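Local coordinates for uncharacterized protein (Bombyx mori, PDB 5AZ0) that is an aldo-keto reductase (AKR2E5) that probably reduces aldehydes and ketones to alcohols with a nicotinamide cofactor, as its family does, at residues A[114-117]-A[118-122]; A[71-75]-A[76-80]. One frame throughout, in Å; residues are numbered along the deposited sequence.

Both contacts are local, and both belong to the (beta/alpha)8 barrel of the aldo-keto reductase family. Contact 2 (71-75 with 76-80) is the more central, its centre about 13 Å from the centre of the chain against about 19 Å for contact 1: its touching residues are all buried, in the loop from strand 68-70 to helix 78-90, and its chemistry is aromatic, cation-pi and loop hydrogen bonding. Contact 1 (114-117 with 118-122) lies wholly within helix 112-126 and is partly buried, with regular backbone bonds and a salt bridge on its more exposed side. The centres of contacts 1 and 2 lie about 13 Å apart. They touch where Ser122 OG lies 2.6 Å from Glu78 OE2, a probable hydrogen bond between neighbouring helices.

Contact 1: residues A[114-117]-A[118-122]; sequences DVEV and SLRAS
Glu116 and Arg120 form an i to i+4 salt bridge along helix 112-126, the helix of the beta-alpha-beta unit between strands 100-105 and 133-136 of the (beta/alpha)8 barrel. Glu116 OE2 lies 2.9 Å from Arg120 NE, with an N-H...O angle of 137°, so the bond is distinctly bent. NE meets the oxygen from above the carboxylate plane, while OE2 sits at the guanidinium edge near its plane; the two flat groups are turned 77° apart. The Glu116 chain leaves with CG opposite its backbone N and then bends at chi2 (-92°), which carries the carboxylate along to the next turn. Arg120, extended from CG to NE, comes up to meet it.

A water completes the bridge: it donates to Glu116 OE2 at 2.6 Å and accepts from Arg120 NH2 at 2.9 Å. OE2 is thus gripped by two donors, and the guanidinium is held through two of its nitrogens.

Beneath this pair the backbone supplies the spacing. Arg120 N bonds to Glu116 O at 2.9 Å, and the same i to i+4 pattern joins Ser118 N to Asp114 O, Leu119 N to Val115 O and Ala121 N to Val117 O. On the buried side, Val115 packs on Thr156 and Phe160, and Leu119 on Val163, all of helix 153-165; Leu119 also touches Thr103 of strand 100-105, so the helix packs against both a neighbouring helix and the barrel strand before it. Back at the bridge, Arg120 CG lies 3.3 Å from Glu116 O, so the arginine chain begins against the very carbonyl that its own N-H binds.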
loop_
_atom_site.group_PDB
_atom_site.type_symbol
_atom_site.label_atom_id
_atom_site.label_comp_id
_atom_site.label_asym_id
_atom_site.label_seq_id
_atom_site.Cartn_x
_atom_site.Cartn_y
_atom_site.Cartn_z
ATOM N N ASP A 114 0.499 9.707 -20.334
ATOM C CA ASP A 114 1.614 9.058 -19.729
ATOM C C ASP A 114 1.325 7.869 -18.868
ATOM O O ASP A 114 2.260 7.116 -18.534
ATOM C CB ASP A 114 2.495 10.041 -19.008
ATOM C CG ASP A 114 3.356 10.870 -20.033
ATOM O OD1 ASP A 114 4.169 10.337 -20.903
ATOM O OD2 ASP A 114 3.040 12.025 -20.054
ATOM N N VAL A 115 0.079 7.722 -18.443
ATOM C CA VAL A 115 -0.254 6.601 -17.533
ATOM C C VAL A 115 -0.001 5.289 -18.320
ATOM O O VAL A 115 0.617 4.419 -17.819
ATOM C CB VAL A 115 -1.725 6.685 -17.136
ATOM C CG1 VAL A 115 -2.117 5.520 -16.247
ATOM C CG2 VAL A 115 -1.974 7.999 -16.343
ATOM N N GLU A 116 -0.429 5.225 -19.565
ATOM C CA GLU A 116 -0.180 4.070 -20.463
ATOM C C GLU A 116 1.344 3.727 -20.631
ATOM O O GLU A 116 1.764 2.543 -20.565
ATOM C CB GLU A 116 -0.902 4.252 -21.779
ATOM C CG GLU A 116 -0.777 3.080 -22.770
ATOM C CD GLU A 116 0.402 3.160 -23.816
ATOM O OE1 GLU A 116 1.234 4.090 -23.733
ATOM O OE2 GLU A 116 0.457 2.281 -24.739
ATOM N N VAL A 117 2.171 4.763 -20.706
ATOM C CA VAL A 117 3.632 4.554 -20.945
ATOM C C VAL A 117 4.164 3.999 -19.647
ATOM O O VAL A 117 4.806 2.964 -19.631
ATOM C CB VAL A 117 4.372 5.851 -21.311
ATOM C CG1 VAL A 117 5.822 5.534 -21.568
ATOM C CG2 VAL A 117 3.781 6.502 -22.549
ATOM N N SER A 118 3.838 4.643 -18.524
ATOM C CA SER A 118 4.347 4.148 -17.271
ATOM C C SER A 118 3.932 2.691 -16.976
ATOM O O SER A 118 4.747 1.877 -16.534
ATOM C CB SER A 118 3.943 5.092 -16.116
ATOM O OG SER A 118 4.527 4.723 -14.865
ATOM N N LEU A 119 2.647 2.402 -17.177
ATOM C CA LEU A 119 2.127 1.111 -16.791
ATOM C C LEU A 119 2.651 0.062 -17.748
ATOM O O LEU A 119 3.053 -0.952 -17.294
ATOM C CB LEU A 119 0.613 1.083 -16.737
ATOM C CG LEU A 119 -0.104 -0.255 -16.557
ATOM C CD1 LEU A 119 0.348 -0.853 -15.276
ATOM C CD2 LEU A 119 -1.624 -0.057 -16.593
ATOM N N ARG A 120 2.636 0.283 -19.057
ATOM C CA ARG A 120 3.274 -0.674 -19.979
ATOM C C ARG A 120 4.722 -1.005 -19.651
ATOM O O ARG A 120 5.105 -2.157 -19.612
ATOM C CB ARG A 120 3.120 -0.242 -21.418
ATOM C CG ARG A 120 1.667 -0.416 -21.914
ATOM C CD ARG A 120 1.708 -0.526 -23.359
ATOM N NE ARG A 120 0.467 -0.495 -24.057
ATOM C CZ ARG A 120 -0.131 -1.548 -24.636
ATOM N NH1 ARG A 120 0.314 -2.761 -24.490
ATOM N NH2 ARG A 120 -1.229 -1.365 -25.365
ATOM N N ALA A 121 5.494 -0.002 -19.296
ATOM C CA ALA A 121 6.845 -0.239 -18.835
ATOM C C ALA A 121 6.878 -1.069 -17.579
ATOM O O ALA A 121 7.678 -2.034 -17.463
ATOM C CB ALA A 121 7.598 1.112 -18.676
ATOM N N SER A 122 6.003 -0.747 -16.613
ATOM C CA SER A 122 5.993 -1.531 -15.381
ATOM C C SER A 122 5.602 -2.997 -15.737
ATOM O O SER A 122 6.129 -3.946 -15.132
ATOM C CB SER A 122 4.987 -0.975 -14.354
ATOM O OG SER A 122 5.492 0.064 -13.564
HETATM O O HOH W 1 -1.761 1.407 -25.858
#

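Contact 2: residues A[71-75]-A[76-80]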
loop_
_atom_site.group_PDB
_atom_site.type_symbol
_atom_site.label_atom_id
_atom_site.label_comp_id
_atom_site.label_asym_id
_atom_site.label_seq_id
_atom_site.Cartn_x
_atom_site.Cartn_y
_atom_site.Cartn_z
ATOM N N THR A 71 3.564 -3.650 -5.363
ATOM C CA THR A 71 4.777 -3.022 -5.735
ATOM C C THR A 71 4.507 -1.709 -6.450
ATOM O O THR A 71 3.383 -1.263 -6.490
ATOM C CB THR A 71 5.703 -3.984 -6.572
ATOM O OG1 THR A 71 7.032 -3.447 -6.558
ATOM C CG2 THR A 71 5.251 -4.144 -7.986
ATOM N N ALA A 72 5.554 -1.117 -7.015
ATOM C CA ALA A 72 5.455 0.195 -7.674
ATOM C C ALA A 72 6.655 0.443 -8.608
ATOM O O ALA A 72 7.680 -0.043 -8.326
ATOM C CB ALA A 72 5.368 1.321 -6.635
ATOM N N HIS A 73 6.503 1.244 -9.660
ATOM C CA HIS A 73 7.628 1.729 -10.396
ATOM C C HIS A 73 8.709 2.296 -9.484
ATOM O O HIS A 73 9.899 1.866 -9.528
ATOM C CB HIS A 73 7.176 2.752 -11.410
ATOM C CG HIS A 73 8.295 3.339 -12.204
ATOM N ND1 HIS A 73 8.186 4.534 -12.883
ATOM C CD2 HIS A 73 9.570 2.896 -12.410
ATOM C CE1 HIS A 73 9.335 4.796 -13.492
ATOM N NE2 HIS A 73 10.196 3.815 -13.205
ATOM N N PHE A 74 8.286 3.170 -8.571
ATOM C CA PHE A 74 9.222 3.772 -7.620
ATOM C C PHE A 74 10.033 2.825 -6.750
ATOM O O PHE A 74 11.013 3.240 -6.204
ATOM C CB PHE A 74 8.466 4.762 -6.717
ATOM C CG PHE A 74 9.355 5.606 -5.849
ATOM C CD1 PHE A 74 10.129 6.605 -6.417
ATOM C CD2 PHE A 74 9.383 5.434 -4.447
ATOM C CE1 PHE A 74 10.970 7.413 -5.611
ATOM C CE2 PHE A 74 10.208 6.241 -3.634
ATOM C CZ PHE A 74 11.009 7.225 -4.223
ATOM N N TYR A 75 9.585 1.602 -6.514
ATOM C CA TYR A 75 10.287 0.712 -5.607
ATOM C C TYR A 75 11.499 -0.018 -6.200
ATOM O O TYR A 75 12.183 -0.739 -5.482
ATOM C CB TYR A 75 9.331 -0.282 -5.011
ATOM C CG TYR A 75 8.109 0.300 -4.272
ATOM C CD1 TYR A 75 8.037 1.634 -3.849
ATOM C CD2 TYR A 75 7.049 -0.528 -3.993
ATOM C CE1 TYR A 75 6.913 2.115 -3.180
ATOM C CE2 TYR A 75 5.929 -0.069 -3.323
ATOM C CZ TYR A 75 5.847 1.238 -2.905
ATOM O OH TYR A 75 4.674 1.614 -2.267
ATOM N N ARG A 76 11.728 0.159 -7.496
ATOM C CA ARG A 76 12.956 -0.206 -8.198
ATOM C C ARG A 76 13.036 -1.684 -8.521
ATOM O O ARG A 76 13.747 -2.026 -9.398
ATOM C CB ARG A 76 14.280 0.220 -7.471
ATOM C CG ARG A 76 14.645 1.708 -7.575
ATOM C CD ARG A 76 14.354 2.441 -6.307
ATOM N NE ARG A 76 15.004 3.740 -6.258
ATOM C CZ ARG A 76 14.415 4.906 -5.958
ATOM N NH1 ARG A 76 13.081 5.022 -5.661
ATOM N NH2 ARG A 76 15.174 6.004 -5.931
ATOM N N VAL A 77 12.266 -2.518 -7.861
ATOM C CA VAL A 77 12.449 -3.936 -7.885
ATOM C C VAL A 77 11.419 -4.685 -8.757
ATOM O O VAL A 77 11.308 -5.896 -8.633
ATOM C CB VAL A 77 12.439 -4.502 -6.429
ATOM C CG1 VAL A 77 13.665 -3.977 -5.695
ATOM C CG2 VAL A 77 11.142 -4.153 -5.643
ATOM N N GLU A 78 10.663 -4.012 -9.630
ATOM C CA GLU A 78 9.652 -4.757 -10.434
ATOM C C GLU A 78 10.273 -5.904 -11.250
ATOM O O GLU A 78 9.704 -7.009 -11.293
ATOM C CB GLU A 78 8.884 -3.815 -11.365
ATOM C CG GLU A 78 7.946 -2.828 -10.619
ATOM C CD GLU A 78 7.444 -1.710 -11.506
ATOM O OE1 GLU A 78 8.297 -1.100 -12.154
ATOM O OE2 GLU A 78 6.203 -1.436 -11.578
ATOM N N PRO A 79 11.452 -5.680 -11.888
ATOM C CA PRO A 79 12.054 -6.816 -12.691
ATOM C C PRO A 79 12.298 -8.031 -11.823
ATOM O O PRO A 79 11.867 -9.133 -12.135
ATOM C CB PRO A 79 13.340 -6.178 -13.272
ATOM C CG PRO A 79 13.029 -4.700 -13.269
ATOM C CD PRO A 79 12.307 -4.486 -11.974
ATOM N N GLU A 80 12.833 -7.819 -10.633
ATOM C CA GLU A 80 13.109 -8.954 -9.747
ATOM C C GLU A 80 11.836 -9.611 -9.217
ATOM O O GLU A 80 11.777 -10.843 -9.039
ATOM C CB GLU A 80 13.976 -8.522 -8.569
ATOM C CG GLU A 80 15.388 -8.038 -8.920
ATOM C CD GLU A 80 15.513 -6.518 -9.195
ATOM O OE1 GLU A 80 14.604 -5.831 -9.748
ATOM O OE2 GLU A 80 16.575 -5.984 -8.873
#
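Arg76 points one nitrogen at the face of the Phe74 ring, in the turn that leads from strand 68-70 of the (beta/alpha)8 barrel into helix 78-90. NH1 stands 3.2 Å above the ring plane, offset toward the rim, with CE1 among its nearest ring atoms. The guanidinium and ring planes are 82° apart, so the group meets the face nearly upright instead of stacking flat; with CZ 4.6 Å from the ring centroid this is a cation-pi contact. The same NH1 donates to Phe74 O at 2.8 Å (N-H...O 153°), lying in the carbonyl plane with the oxygen at the guanidinium edge. The bend at chi2 (104°) brings the arginine chain back over its own turn, where Arg76 N also bonds to His73 O at 3.2 Å, from above that carbonyl plane.

Two further groups pack within the turn. Ala72 CB sits 3.5 Å above the centre of one face of the Tyr75 ring. Extended beyond CG, Glu78 reaches back along the loop: its side chain and that of Thr71 cross obliquely, with Glu78 CG 4.0 Å from Thr71 CG2, and Glu78 OE1 comes within 3.4 Å of His73 CA.

Partners outside tie these groups in: Arg76 NH2 bonds to Ala340 O and its cation meets Trp344, while Glu78 OE1 forms a salt bridge with Arg125 NH1 and OE2 is hydrogen-bonded to Thr103 OG1. Tyr75 OH bonds to Lys104 NZ, consistent with the tyrosine-lysine pair of the family's active sites, and an acetate, probably from the crystallisation liquor, lies about 4 Å from the Tyr75 side chain.

A leucine in place of Arg76 would probably leave Phe74 O without its side-chain donor and the ring face without its cation. One arginine nitrogen thus serves carbonyl and ring together, probably limiting how freely this buried turn can move.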